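Local coordinates for protein alginate lyase (Paenibacillus sp. FPU-7, PDB 6KFN) that probably cleaves the polysaccharide alginate by beta-elimination, as an alginate lyase built on a right-handed parallel beta-helix, at residues A[230-241]-A[261-272]. Numbering follows the deposited sequence.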
loop_
_atom_site.group_PDB
_atom_site.type_symbol
_atom_site.label_atom_id
_atom_site.label_comp_id
_atom_site.label_asym_id
_atom_site.label_seq_id
_atom_site.Cartn_x
_atom_site.Cartn_y
_atom_site.Cartn_z
ATOM N N TYR A 230 -14.130 -8.560 1.992
ATOM C CA TYR A 230 -15.078 -9.355 1.219
ATOM C C TYR A 230 -14.317 -10.428 0.455
ATOM O O TYR A 230 -13.579 -10.129 -0.495
ATOM C CB TYR A 230 -15.828 -8.462 0.210
ATOM C CG TYR A 230 -16.657 -7.391 0.838
ATOM C CD1 TYR A 230 -17.877 -7.683 1.414
ATOM C CD2 TYR A 230 -16.260 -6.066 0.844
ATOM C CE1 TYR A 230 -18.674 -6.708 1.973
ATOM C CE2 TYR A 230 -17.051 -5.066 1.373
ATOM C CZ TYR A 230 -18.281 -5.391 1.935
ATOM O OH TYR A 230 -19.101 -4.443 2.493
ATOM N N ARG A 231 -14.504 -11.684 0.824
ATOM C CA ARG A 231 -13.886 -12.785 0.073
ATOM C C ARG A 231 -14.540 -12.976 -1.304
ATOM O O ARG A 231 -13.891 -13.415 -2.242
ATOM C CB ARG A 231 -13.935 -14.047 0.918
ATOM C CG ARG A 231 -13.344 -15.287 0.257
ATOM C CD ARG A 231 -13.220 -16.392 1.301
ATOM N NE ARG A 231 -12.810 -17.694 0.783
ATOM C CZ ARG A 231 -13.621 -18.586 0.222
ATOM N NH1 ARG A 231 -14.887 -18.310 0.018
ATOM N NH2 ARG A 231 -13.152 -19.787 -0.118
ATOM N N ASN A 232 -15.848 -12.665 -1.388
ATOM C CA ASN A 232 -16.575 -12.724 -2.653
ATOM C C ASN A 232 -16.496 -14.106 -3.312
ATOM O O ASN A 232 -16.487 -14.224 -4.541
ATOM C CB ASN A 232 -16.167 -11.623 -3.613
ATOM C CG ASN A 232 -16.627 -10.265 -3.167
ATOM O OD1 ASN A 232 -17.589 -10.095 -2.422
ATOM N ND2 ASN A 232 -15.906 -9.247 -3.641
ATOM N N GLY A 233 -16.460 -15.151 -2.488
ATOM C CA GLY A 233 -16.441 -16.496 -3.033
ATOM C C GLY A 233 -15.125 -16.930 -3.646
ATOM O O GLY A 233 -15.073 -17.997 -4.270
ATOM N N ASN A 234 -14.063 -16.151 -3.492
ATOM C CA ASN A 234 -12.785 -16.448 -4.117
ATOM C C ASN A 234 -12.058 -17.531 -3.317
ATOM O O ASN A 234 -11.508 -17.277 -2.249
ATOM C CB ASN A 234 -11.960 -15.179 -4.207
ATOM C CG ASN A 234 -10.620 -15.401 -4.877
ATOM O OD1 ASN A 234 -10.281 -16.504 -5.306
ATOM N ND2 ASN A 234 -9.838 -14.343 -4.973
ATOM N N SER A 235 -12.039 -18.748 -3.879
ATOM C CA SER A 235 -11.446 -19.892 -3.215
ATOM C C SER A 235 -9.934 -19.782 -3.040
ATOM O O SER A 235 -9.357 -20.568 -2.274
ATOM C CB SER A 235 -11.789 -21.188 -3.968
ATOM O OG SER A 235 -13.177 -21.409 -3.904
ATOM N N ASN A 236 -9.292 -18.854 -3.746
ATOM C CA ASN A 236 -7.862 -18.626 -3.505
ATOM C C ASN A 236 -7.597 -17.965 -2.148
ATOM O O ASN A 236 -6.451 -17.944 -1.709
ATOM C CB ASN A 236 -7.236 -17.823 -4.630
ATOM C CG ASN A 236 -7.319 -18.580 -5.932
ATOM O OD1 ASN A 236 -6.837 -19.700 -6.008
ATOM N ND2 ASN A 236 -7.952 -18.006 -6.934
ATOM N N ILE A 237 -8.619 -17.369 -1.533
ATOM C CA ILE A 237 -8.477 -16.737 -0.218
ATOM C C ILE A 237 -8.798 -17.800 0.821
ATOM O O ILE A 237 -9.934 -18.285 0.906
ATOM C CB ILE A 237 -9.403 -15.525 -0.100
ATOM C CG1 ILE A 237 -8.998 -14.461 -1.112
ATOM C CG2 ILE A 237 -9.390 -14.986 1.343
ATOM C CD1 ILE A 237 -9.981 -13.295 -1.208
ATOM N N VAL A 238 -7.785 -18.182 1.589
ATOM C CA VAL A 238 -7.867 -19.234 2.588
ATOM C C VAL A 238 -8.166 -18.701 3.987
ATOM O O VAL A 238 -8.780 -19.402 4.787
ATOM C CB VAL A 238 -6.564 -20.063 2.558
ATOM C CG1 VAL A 238 -6.480 -21.004 3.748
ATOM C CG2 VAL A 238 -6.476 -20.788 1.221
ATOM N N ASP A 239 -7.716 -17.491 4.307
ATOM C CA ASP A 239 -7.910 -16.830 5.586
ATOM C C ASP A 239 -8.118 -15.354 5.295
ATOM O O ASP A 239 -7.605 -14.840 4.309
ATOM C CB ASP A 239 -6.697 -16.973 6.509
ATOM C CG ASP A 239 -6.358 -18.390 6.896
ATOM O OD1 ASP A 239 -7.250 -19.091 7.421
ATOM O OD2 ASP A 239 -5.175 -18.780 6.686
ATOM N N ALA A 240 -8.816 -14.640 6.193
ATOM C CA ALA A 240 -8.875 -13.180 6.057
ATOM C C ALA A 240 -7.493 -12.558 6.293
ATOM O O ALA A 240 -6.973 -11.804 5.463
ATOM C CB ALA A 240 -9.887 -12.574 7.021
ATOM N N PHE A 241 -6.915 -12.854 7.470
ATOM C CA PHE A 241 -5.665 -12.254 7.904
ATOM C C PHE A 241 -4.752 -13.371 8.416
ATOM O O PHE A 241 -5.219 -14.297 9.086
ATOM C CB PHE A 241 -5.889 -11.234 9.041
ATOM C CG PHE A 241 -6.982 -10.219 8.759
ATOM C CD1 PHE A 241 -6.954 -9.422 7.621
ATOM C CD2 PHE A 241 -8.034 -10.061 9.640
ATOM C CE1 PHE A 241 -7.937 -8.483 7.382
ATOM C CE2 PHE A 241 -9.030 -9.116 9.415
ATOM C CZ PHE A 241 -8.987 -8.337 8.284
ATOM N N VAL A 261 -15.477 -9.363 8.426
ATOM C CA VAL A 261 -15.093 -10.136 7.267
ATOM C C VAL A 261 -16.205 -11.064 6.839
ATOM O O VAL A 261 -16.835 -11.749 7.645
ATOM C CB VAL A 261 -13.751 -10.869 7.496
ATOM C CG1 VAL A 261 -12.603 -9.862 7.662
ATOM C CG2 VAL A 261 -13.791 -11.822 8.689
ATOM N N TYR A 262 -16.399 -11.110 5.516
ATOM C CA TYR A 262 -17.423 -11.899 4.850
ATOM C C TYR A 262 -16.692 -12.991 4.093
ATOM O O TYR A 262 -16.127 -12.752 3.011
ATOM C CB TYR A 262 -18.268 -11.004 3.924
ATOM C CG TYR A 262 -19.002 -9.920 4.640
ATOM C CD1 TYR A 262 -20.262 -10.143 5.190
ATOM C CD2 TYR A 262 -18.435 -8.661 4.825
ATOM C CE1 TYR A 262 -20.923 -9.173 5.902
ATOM C CE2 TYR A 262 -19.074 -7.684 5.534
ATOM C CZ TYR A 262 -20.342 -7.923 6.075
ATOM O OH TYR A 262 -21.009 -6.977 6.793
ATOM N N LEU A 263 -16.666 -14.190 4.683
ATOM C CA LEU A 263 -15.807 -15.282 4.264
ATOM C C LEU A 263 -16.533 -16.459 3.618
ATOM O O LEU A 263 -15.895 -17.465 3.326
ATOM C CB LEU A 263 -14.944 -15.757 5.429
ATOM C CG LEU A 263 -14.021 -14.668 6.006
ATOM C CD1 LEU A 263 -13.250 -15.209 7.212
ATOM C CD2 LEU A 263 -13.103 -14.059 4.987
ATOM N N ASP A 264 -17.853 -16.319 3.375
ATOM C CA ASP A 264 -18.668 -17.212 2.559
ATOM C C ASP A 264 -19.018 -18.547 3.213
ATOM O O ASP A 264 -20.184 -18.964 3.166
ATOM C CB ASP A 264 -18.062 -17.481 1.181
ATOM C CG ASP A 264 -17.727 -16.190 0.474
ATOM O OD1 ASP A 264 -18.666 -15.393 0.220
ATOM O OD2 ASP A 264 -16.548 -15.944 0.196
ATOM N N GLN A 265 -18.031 -19.233 3.743
ATOM C CA GLN A 265 -18.139 -20.568 4.284
ATOM C C GLN A 265 -17.438 -20.560 5.641
ATOM O O GLN A 265 -16.820 -19.571 6.043
ATOM C CB GLN A 265 -17.517 -21.589 3.298
ATOM C CG GLN A 265 -16.036 -21.307 3.081
ATOM C CD GLN A 265 -15.279 -22.227 2.141
ATOM O OE1 GLN A 265 -14.067 -22.432 2.320
ATOM N NE2 GLN A 265 -15.949 -22.733 1.112
ATOM N N ALA A 266 -17.522 -21.679 6.353
ATOM C CA ALA A 266 -17.007 -21.748 7.724
ATOM C C ALA A 266 -15.492 -21.963 7.816
ATOM O O ALA A 266 -14.918 -21.693 8.870
ATOM C CB ALA A 266 -17.719 -22.867 8.500
ATOM N N ALA A 267 -14.827 -22.408 6.778
ATOM C CA ALA A 267 -13.445 -22.830 6.929
ATOM C C ALA A 267 -12.415 -21.714 7.087
ATOM O O ALA A 267 -11.516 -21.875 7.922
ATOM C CB ALA A 267 -13.019 -23.766 5.795
ATOM N N PRO A 268 -12.455 -20.602 6.344
ATOM C CA PRO A 268 -11.378 -19.604 6.505
ATOM C C PRO A 268 -11.311 -19.061 7.932
ATOM O O PRO A 268 -12.331 -18.839 8.576
ATOM C CB PRO A 268 -11.798 -18.516 5.512
ATOM C CG PRO A 268 -12.521 -19.279 4.426
ATOM C CD PRO A 268 -13.321 -20.308 5.175
ATOM N N TYR A 269 -10.102 -18.799 8.419
ATOM C CA TYR A 269 -9.953 -18.136 9.707
ATOM C C TYR A 269 -10.009 -16.622 9.532
ATOM O O TYR A 269 -9.631 -16.073 8.488
ATOM C CB TYR A 269 -8.643 -18.550 10.402
ATOM C CG TYR A 269 -8.782 -19.888 11.075
ATOM C CD1 TYR A 269 -8.672 -21.096 10.361
ATOM C CD2 TYR A 269 -9.097 -19.973 12.399
ATOM C CE1 TYR A 269 -8.870 -22.306 10.995
ATOM C CE2 TYR A 269 -9.313 -21.164 13.033
ATOM C CZ TYR A 269 -9.215 -22.318 12.296
ATOM O OH TYR A 269 -9.425 -23.561 12.884
ATOM N N VAL A 270 -10.454 -15.938 10.593
ATOM C CA VAL A 270 -10.317 -14.499 10.662
ATOM C C VAL A 270 -8.867 -14.095 10.851
ATOM O O VAL A 270 -8.325 -13.278 10.099
ATOM C CB VAL A 270 -11.247 -13.927 11.749
ATOM C CG1 VAL A 270 -11.085 -12.414 11.834
ATOM C CG2 VAL A 270 -12.693 -14.290 11.468
ATOM N N VAL A 271 -8.226 -14.669 11.891
ATOM C CA VAL A 271 -6.787 -14.498 12.099
ATOM C C VAL A 271 -6.156 -15.868 12.232
ATOM O O VAL A 271 -6.490 -16.615 13.164
ATOM C CB VAL A 271 -6.428 -13.645 13.328
ATOM C CG1 VAL A 271 -4.901 -13.523 13.459
ATOM C CG2 VAL A 271 -7.085 -12.275 13.260
ATOM N N ASN A 272 -5.242 -16.183 11.318
ATOM C CA ASN A 272 -4.447 -17.415 11.363
ATOM C C ASN A 272 -3.005 -16.999 11.662
ATOM O O ASN A 272 -2.283 -16.553 10.760
ATOM C CB ASN A 272 -4.569 -18.167 10.052
ATOM C CG ASN A 272 -3.874 -19.484 10.094
ATOM O OD1 ASN A 272 -3.400 -19.939 11.155
ATOM N ND2 ASN A 272 -3.837 -20.154 8.949
HETATM O O HOH W 1 -17.733 -12.286 0.689
#
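A single carboxylate oxygen, D264 OD2, takes two bonds across the contact, both from the same face of its plane: R231 NH1 in a salt bridge of 2.9 Å, and the backbone N of G233, 2.8 Å from OD2. With CG anti to the backbone N (chi1 179°) and the chain extended as far as NE, R231 passes L263 O and crosses P268 at about a right angle, the proline CG lying over one guanidinium face. Its NE meets I237 O at 2.9 Å almost straight (176° at the hydrogen); I237 O and D264 OD2 both lie close to the guanidinium plane, which should hold the group against rotation. A leucine in place of this arginine would probably leave D264 without its countercharge across the contact and I237 O without this donor. Where the loop rejoins the sheet, the D239 carboxylate bonds two residues of 261-272: OD1 accepts from Y269 N (3.0 Å) through its anti lone pair, and OD2 accepts from N272 ND2 from above the carboxylate plane, besides bonding Q242, a ligand of a bound sodium ion. At the other end, the Y230 and Y262 rings are near parallel (12°) but slid apart, and Y287 stacks on Y262. Parallel bridges Y230–Y262 and F241–V271, with A240 N bonded to Y269 O, register successive coils on either side of the loops, as in a right-handed parallel beta-helix.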